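Local coordinates for glycosyl hydrolase family 26 (Bacteroides ovatus, PDB 4ZXO), which probably hydrolyses internal beta-1,4-mannosidic linkages of galactomannan, as a family 26 beta-mannanase that takes part in galactomannan catabolism, at residues A[165-170]-A[207-212]; A[232-237]-A[250-255]. One frame throughout, in Å; residues are numbered along the deposited sequence.

Contact 1 (A[165-170]-A[207-212]); sequences HEHTGS and YSPGME
The loops that follow the parallel barrel strands 159-162 and 203-207 meet here, Glu166 against Pro209 with their CA atoms 3.9 Å apart. A single backbone bond ties them, from Glu166 N to Ser208 O at 2.9 Å. Beyond it the chain makes a type I beta turn from Glu166 to Gly169, and the side chains of His167 and Thr168 both reach the second loop. The His167 side chain lies beside that of Pro209, pointing the same way, its CE1 3.4 Å from Pro209 CB. It crosses the Tyr207 side chain at about a right angle, the two ring planes are inclined at 46°, and its CE1 comes to 3.3 Å from Tyr207 CZ. Tyr184 stacks on the imidazole and Tyr207 OH bonds to Tyr219 O. A water joins His167 ND1 to Ser208 N. In a TIM barrel such as this one, the loops following the strands frame the end where the active site lies, as in other GH26 enzymes. Further along, Thr168 OG1 donates to Glu212 OE1 at 2.6 Å, arriving on the anti side, 25° out of the carboxylate plane. The Glu212 chain reaches it by bending at chi2 (76°), which turns CD back toward the threonine. Thr168 OG1 also accepts from a water that donates in turn to Gly210 O. A third water accepts from Gly210 N and donates a hydrogen bond to Glu212 OE1 at 2.7 Å, so two donors grip that oxygen. At the other end, Ser208 OG packs 3.1 Å from His165 CB while bonding to Arg162.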
loop_
_atom_site.group_PDB
_atom_site.type_symbol
_atom_site.label_atom_id
_atom_site.label_comp_id
_atom_site.label_asym_id
_atom_site.label_seq_id
_atom_site.Cartn_x
_atom_site.Cartn_y
_atom_site.Cartn_z
ATOM N N HIS A 165 -6.113 6.687 -2.288
ATOM C CA HIS A 165 -5.774 5.788 -3.396
ATOM C C HIS A 165 -6.908 5.661 -4.441
ATOM O O HIS A 165 -8.060 6.024 -4.207
ATOM C CB HIS A 165 -5.364 4.415 -2.812
ATOM C CG HIS A 165 -6.466 3.661 -2.145
ATOM N ND1 HIS A 165 -7.160 4.136 -1.046
ATOM C CD2 HIS A 165 -6.919 2.397 -2.369
ATOM C CE1 HIS A 165 -8.032 3.213 -0.666
ATOM N NE2 HIS A 165 -7.889 2.142 -1.444
ATOM N N GLU A 166 -6.556 5.136 -5.596
ATOM C CA GLU A 166 -7.549 4.789 -6.624
ATOM C C GLU A 166 -8.321 6.020 -6.984
ATOM O O GLU A 166 -9.548 5.988 -7.243
ATOM C CB GLU A 166 -8.464 3.630 -6.171
ATOM C CG GLU A 166 -7.632 2.350 -6.129
ATOM C CD GLU A 166 -8.273 1.145 -5.536
ATOM O OE1 GLU A 166 -9.491 1.133 -5.375
ATOM O OE2 GLU A 166 -7.525 0.155 -5.249
ATOM N N HIS A 167 -7.592 7.142 -7.099
ATOM C CA HIS A 167 -8.300 8.416 -7.239
ATOM C C HIS A 167 -8.763 8.720 -8.652
ATOM O O HIS A 167 -9.491 9.719 -8.863
ATOM C CB HIS A 167 -7.408 9.553 -6.753
ATOM C CG HIS A 167 -6.250 9.795 -7.642
ATOM N ND1 HIS A 167 -5.065 9.080 -7.532
ATOM C CD2 HIS A 167 -6.095 10.658 -8.677
ATOM C CE1 HIS A 167 -4.238 9.502 -8.474
ATOM N NE2 HIS A 167 -4.843 10.447 -9.186
ATOM N N THR A 168 -8.379 7.881 -9.608
ATOM C CA THR A 168 -8.917 8.091 -10.961
ATOM C C THR A 168 -10.224 7.338 -11.182
ATOM O O THR A 168 -10.854 7.466 -12.255
ATOM C CB THR A 168 -7.868 7.711 -12.030
ATOM O OG1 THR A 168 -7.357 6.408 -11.784
ATOM C CG2 THR A 168 -6.684 8.682 -11.962
ATOM N N GLY A 169 -10.601 6.504 -10.218
ATOM C CA GLY A 169 -11.941 5.937 -10.214
ATOM C C GLY A 169 -12.825 6.827 -9.364
ATOM O O GLY A 169 -12.354 7.792 -8.765
ATOM N N SER A 170 -14.112 6.506 -9.336
ATOM C CA SER A 170 -15.080 7.358 -8.628
ATOM C C SER A 170 -15.894 6.553 -7.614
ATOM O O SER A 170 -17.048 6.834 -7.370
ATOM C CB SER A 170 -15.952 8.087 -9.641
ATOM O OG SER A 170 -15.127 9.026 -10.368
ATOM N N TYR A 207 1.579 7.252 -4.111
ATOM C CA TYR A 207 0.500 7.660 -4.991
ATOM C C TYR A 207 0.019 6.437 -5.742
ATOM O O TYR A 207 0.861 5.665 -6.224
ATOM C CB TYR A 207 1.076 8.710 -5.935
ATOM C CG TYR A 207 0.221 9.347 -6.995
ATOM C CD1 TYR A 207 -0.690 10.364 -6.668
ATOM C CD2 TYR A 207 0.422 9.033 -8.357
ATOM C CE1 TYR A 207 -1.417 11.026 -7.661
ATOM C CE2 TYR A 207 -0.296 9.671 -9.359
ATOM C CZ TYR A 207 -1.194 10.710 -9.008
ATOM O OH TYR A 207 -1.942 11.380 -9.939
ATOM N N SER A 208 -1.298 6.187 -5.837
ATOM C CA SER A 208 -1.721 4.851 -6.338
ATOM C C SER A 208 -3.100 4.814 -7.012
ATOM O O SER A 208 -4.034 4.158 -6.535
ATOM C CB SER A 208 -1.654 3.806 -5.179
ATOM O OG SER A 208 -2.524 4.101 -4.092
ATOM N N PRO A 209 -3.231 5.490 -8.140
ATOM C CA PRO A 209 -4.458 5.361 -8.931
ATOM C C PRO A 209 -4.525 3.989 -9.595
ATOM O O PRO A 209 -3.527 3.253 -9.622
ATOM C CB PRO A 209 -4.308 6.466 -9.998
ATOM C CG PRO A 209 -2.831 6.467 -10.251
ATOM C CD PRO A 209 -2.216 6.328 -8.816
ATOM N N GLY A 210 -5.709 3.632 -10.061
ATOM C CA GLY A 210 -5.911 2.386 -10.763
ATOM C C GLY A 210 -5.516 2.450 -12.237
ATOM O O GLY A 210 -4.586 3.177 -12.623
ATOM N N MET A 211 -6.224 1.687 -13.080
ATOM C CA MET A 211 -5.851 1.568 -14.494
ATOM C C MET A 211 -6.623 2.491 -15.452
ATOM O O MET A 211 -6.530 2.323 -16.661
ATOM C CB MET A 211 -5.991 0.103 -14.973
ATOM C CG MET A 211 -7.293 -0.598 -14.589
ATOM S SD MET A 211 -8.715 0.186 -15.218
ATOM C CE MET A 211 -8.650 -0.094 -16.993
ATOM N N GLU A 212 -7.330 3.499 -14.941
ATOM C CA GLU A 212 -8.117 4.349 -15.833
ATOM C C GLU A 212 -7.217 5.133 -16.754
ATOM O O GLU A 212 -7.583 5.383 -17.911
ATOM C CB GLU A 212 -8.997 5.332 -15.030
ATOM C CG GLU A 212 -10.116 4.638 -14.251
ATOM C CD GLU A 212 -9.663 3.927 -12.983
ATOM O OE1 GLU A 212 -8.608 4.258 -12.404
ATOM O OE2 GLU A 212 -10.364 2.980 -12.574
HETATM O O HOH W 1 -3.599 7.718 -5.465
HETATM O O HOH W 2 -5.163 5.688 -13.394
HETATM O O HOH W 3 -8.515 4.186 -9.673
#

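Contact 2 (A[232-237]-A[250-255]); sequences LGTDVY and KMLTIL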
loop_
_atom_site.group_PDB
_atom_site.type_symbol
_atom_site.label_atom_id
_atom_site.label_comp_id
_atom_site.label_asym_id
_atom_site.label_seq_id
_atom_site.Cartn_x
_atom_site.Cartn_y
_atom_site.Cartn_z
ATOM N N LEU A 232 5.704 5.892 -6.656
ATOM C CA LEU A 232 4.641 5.885 -7.675
ATOM C C LEU A 232 4.056 4.469 -7.764
ATOM O O LEU A 232 4.775 3.520 -8.102
ATOM C CB LEU A 232 5.183 6.329 -9.047
ATOM C CG LEU A 232 5.729 7.750 -9.050
ATOM C CD1 LEU A 232 6.304 8.069 -10.468
ATOM C CD2 LEU A 232 4.675 8.782 -8.592
ATOM N N GLY A 233 2.774 4.327 -7.459
ATOM C CA GLY A 233 2.157 3.012 -7.484
ATOM C C GLY A 233 0.954 2.952 -8.396
ATOM O O GLY A 233 0.531 3.947 -9.028
ATOM N N THR A 234 0.380 1.761 -8.457
ATOM C CA THR A 234 -0.893 1.589 -9.169
ATOM C C THR A 234 -1.593 0.370 -8.554
ATOM O O THR A 234 -0.930 -0.530 -7.995
ATOM C CB THR A 234 -0.691 1.415 -10.690
ATOM O OG1 THR A 234 -1.966 1.456 -11.349
ATOM C CG2 THR A 234 -0.034 0.055 -10.981
ATOM N N ASP A 235 -2.921 0.388 -8.592
ATOM C CA ASP A 235 -3.743 -0.727 -8.135
ATOM C C ASP A 235 -4.452 -1.336 -9.344
ATOM O O ASP A 235 -5.315 -0.675 -9.952
ATOM C CB ASP A 235 -4.822 -0.267 -7.115
ATOM C CG ASP A 235 -4.256 0.233 -5.806
ATOM O OD1 ASP A 235 -3.008 0.265 -5.636
ATOM O OD2 ASP A 235 -5.106 0.605 -4.940
ATOM N N VAL A 236 -4.134 -2.577 -9.696
ATOM C CA VAL A 236 -4.723 -3.210 -10.871
ATOM C C VAL A 236 -5.001 -4.664 -10.536
ATOM O O VAL A 236 -4.058 -5.399 -10.205
ATOM C CB VAL A 236 -3.779 -3.146 -12.141
ATOM C CG1 VAL A 236 -4.468 -3.803 -13.338
ATOM C CG2 VAL A 236 -3.308 -1.705 -12.435
ATOM N N TYR A 237 -6.284 -5.058 -10.577
ATOM C CA TYR A 237 -6.685 -6.448 -10.293
ATOM C C TYR A 237 -7.039 -7.212 -11.565
ATOM O O TYR A 237 -7.409 -6.616 -12.579
ATOM C CB TYR A 237 -7.898 -6.473 -9.339
ATOM C CG TYR A 237 -7.510 -6.139 -7.912
ATOM C CD1 TYR A 237 -7.252 -7.145 -6.963
ATOM C CD2 TYR A 237 -7.396 -4.823 -7.521
ATOM C CE1 TYR A 237 -6.897 -6.830 -5.665
ATOM C CE2 TYR A 237 -7.021 -4.492 -6.218
ATOM C CZ TYR A 237 -6.761 -5.494 -5.301
ATOM O OH TYR A 237 -6.403 -5.154 -4.012
ATOM N N LYS A 250 0.350 -2.036 -19.457
ATOM C CA LYS A 250 0.165 -0.631 -19.721
ATOM C C LYS A 250 0.505 0.209 -18.474
ATOM O O LYS A 250 1.255 1.196 -18.571
ATOM C CB LYS A 250 -1.273 -0.356 -20.137
ATOM C CG LYS A 250 -1.520 1.083 -20.457
ATOM C CD LYS A 250 -3.045 1.366 -20.446
ATOM C CE LYS A 250 -3.520 1.604 -19.020
ATOM N NZ LYS A 250 -4.998 1.819 -18.953
ATOM N N MET A 251 -0.046 -0.158 -17.308
ATOM C CA MET A 251 0.236 0.670 -16.136
ATOM C C MET A 251 1.677 0.573 -15.672
ATOM O O MET A 251 2.232 1.584 -15.242
ATOM C CB MET A 251 -0.669 0.270 -14.953
ATOM C CG MET A 251 -2.127 0.636 -15.148
ATOM S SD MET A 251 -2.470 2.319 -15.777
ATOM C CE MET A 251 -1.695 3.301 -14.479
ATOM N N LEU A 252 2.292 -0.617 -15.718
ATOM C CA LEU A 252 3.676 -0.669 -15.273
ATOM C C LEU A 252 4.616 0.050 -16.253
ATOM O O LEU A 252 5.632 0.587 -15.806
ATOM C CB LEU A 252 4.110 -2.127 -15.083
ATOM C CG LEU A 252 3.239 -2.825 -14.019
ATOM C CD1 LEU A 252 3.810 -4.247 -13.743
ATOM C CD2 LEU A 252 3.120 -1.983 -12.730
ATOM N N THR A 253 4.280 0.077 -17.552
ATOM C CA THR A 253 5.026 0.885 -18.520
ATOM C C THR A 253 4.906 2.374 -18.143
ATOM O O THR A 253 5.886 3.146 -18.152
ATOM C CB THR A 253 4.491 0.600 -19.939
ATOM O OG1 THR A 253 4.847 -0.763 -20.246
ATOM C CG2 THR A 253 5.134 1.527 -21.008
ATOM N N ILE A 254 3.686 2.798 -17.830
ATOM C CA ILE A 254 3.462 4.177 -17.379
ATOM C C ILE A 254 4.260 4.485 -16.115
ATOM O O ILE A 254 4.956 5.502 -16.059
ATOM C CB ILE A 254 1.974 4.426 -17.140
ATOM C CG1 ILE A 254 1.265 4.572 -18.485
ATOM C CG2 ILE A 254 1.733 5.692 -16.247
ATOM C CD1 ILE A 254 -0.251 4.474 -18.373
ATOM N N LEU A 255 4.219 3.589 -15.132
ATOM C CA LEU A 255 4.974 3.776 -13.896
ATOM C C LEU A 255 6.464 3.870 -14.152
ATOM O O LEU A 255 7.132 4.759 -13.600
ATOM C CB LEU A 255 4.767 2.625 -12.887
ATOM C CG LEU A 255 3.446 2.546 -12.173
ATOM C CD1 LEU A 255 3.520 1.554 -11.056
ATOM C CD2 LEU A 255 3.014 3.885 -11.646
#
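Strand 232-235 and helix 250-255 run almost antiparallel, with their axes 8.9 Å apart at closest approach and at 169° to each other. They belong to the beta-alpha-beta unit formed by strand 231-235, helix 241-262 and strand 266-271, in which the helix covers the outer face of the TIM-barrel sheet. The contact is buried and apolar for the most part. Leu232, Thr234 and Val236 turn their CB atoms to the helix and meet Met251, Leu252 and Leu255. Thr234 sits at the centre: CG2 touches Leu255 CD1 at 3.9 Å and Leu252 CD2 at 4.1 Å. Its OG1, anti to the backbone N (chi1 -171°), lies 3.6 Å from Met251 CE and hydrogen-bonds to Pro209 O. An alanine at Thr234 would probably cost Pro209 O its hydroxyl partner, though not the backbone pairing of Pro209 with Asp235, and open a gap beside the methyl groups of Leu252, Leu255 and Met251. Met251 CG lies 3.8 Å from Val236 CG2. Leu255 sets both methyls against the strand backbone: CD1 is 3.8 Å from Leu232 O, and CD2 is 3.6 Å from Gly233 O, which also bonds to Tyr219 OH.

Overall arrangement
The two contacts follow one another along the chain, 165-170/207-212 closing before 232-237/250-255 opens, and their centres lie 10 Å apart on the same side of the molecule. Three successive parallel strands of the barrel serve them: 159-162 and 203-207 lead into the loops of contact 1, and 231-235 carries contact 2. Tyr207 O and Gly233 N are 2.6 Å apart, a probable hydrogen bond, and Glu166 OE2 lies 2.5 Å from Asp235 OD2. Gly210 O also packs against Met251 CE of helix 241-262, and Met211 O bonds to Lys250 on the same helix. Together they tie loops at the C-terminal ends of the strands, where TIM-barrel active sites lie, to the sheet-helix layer.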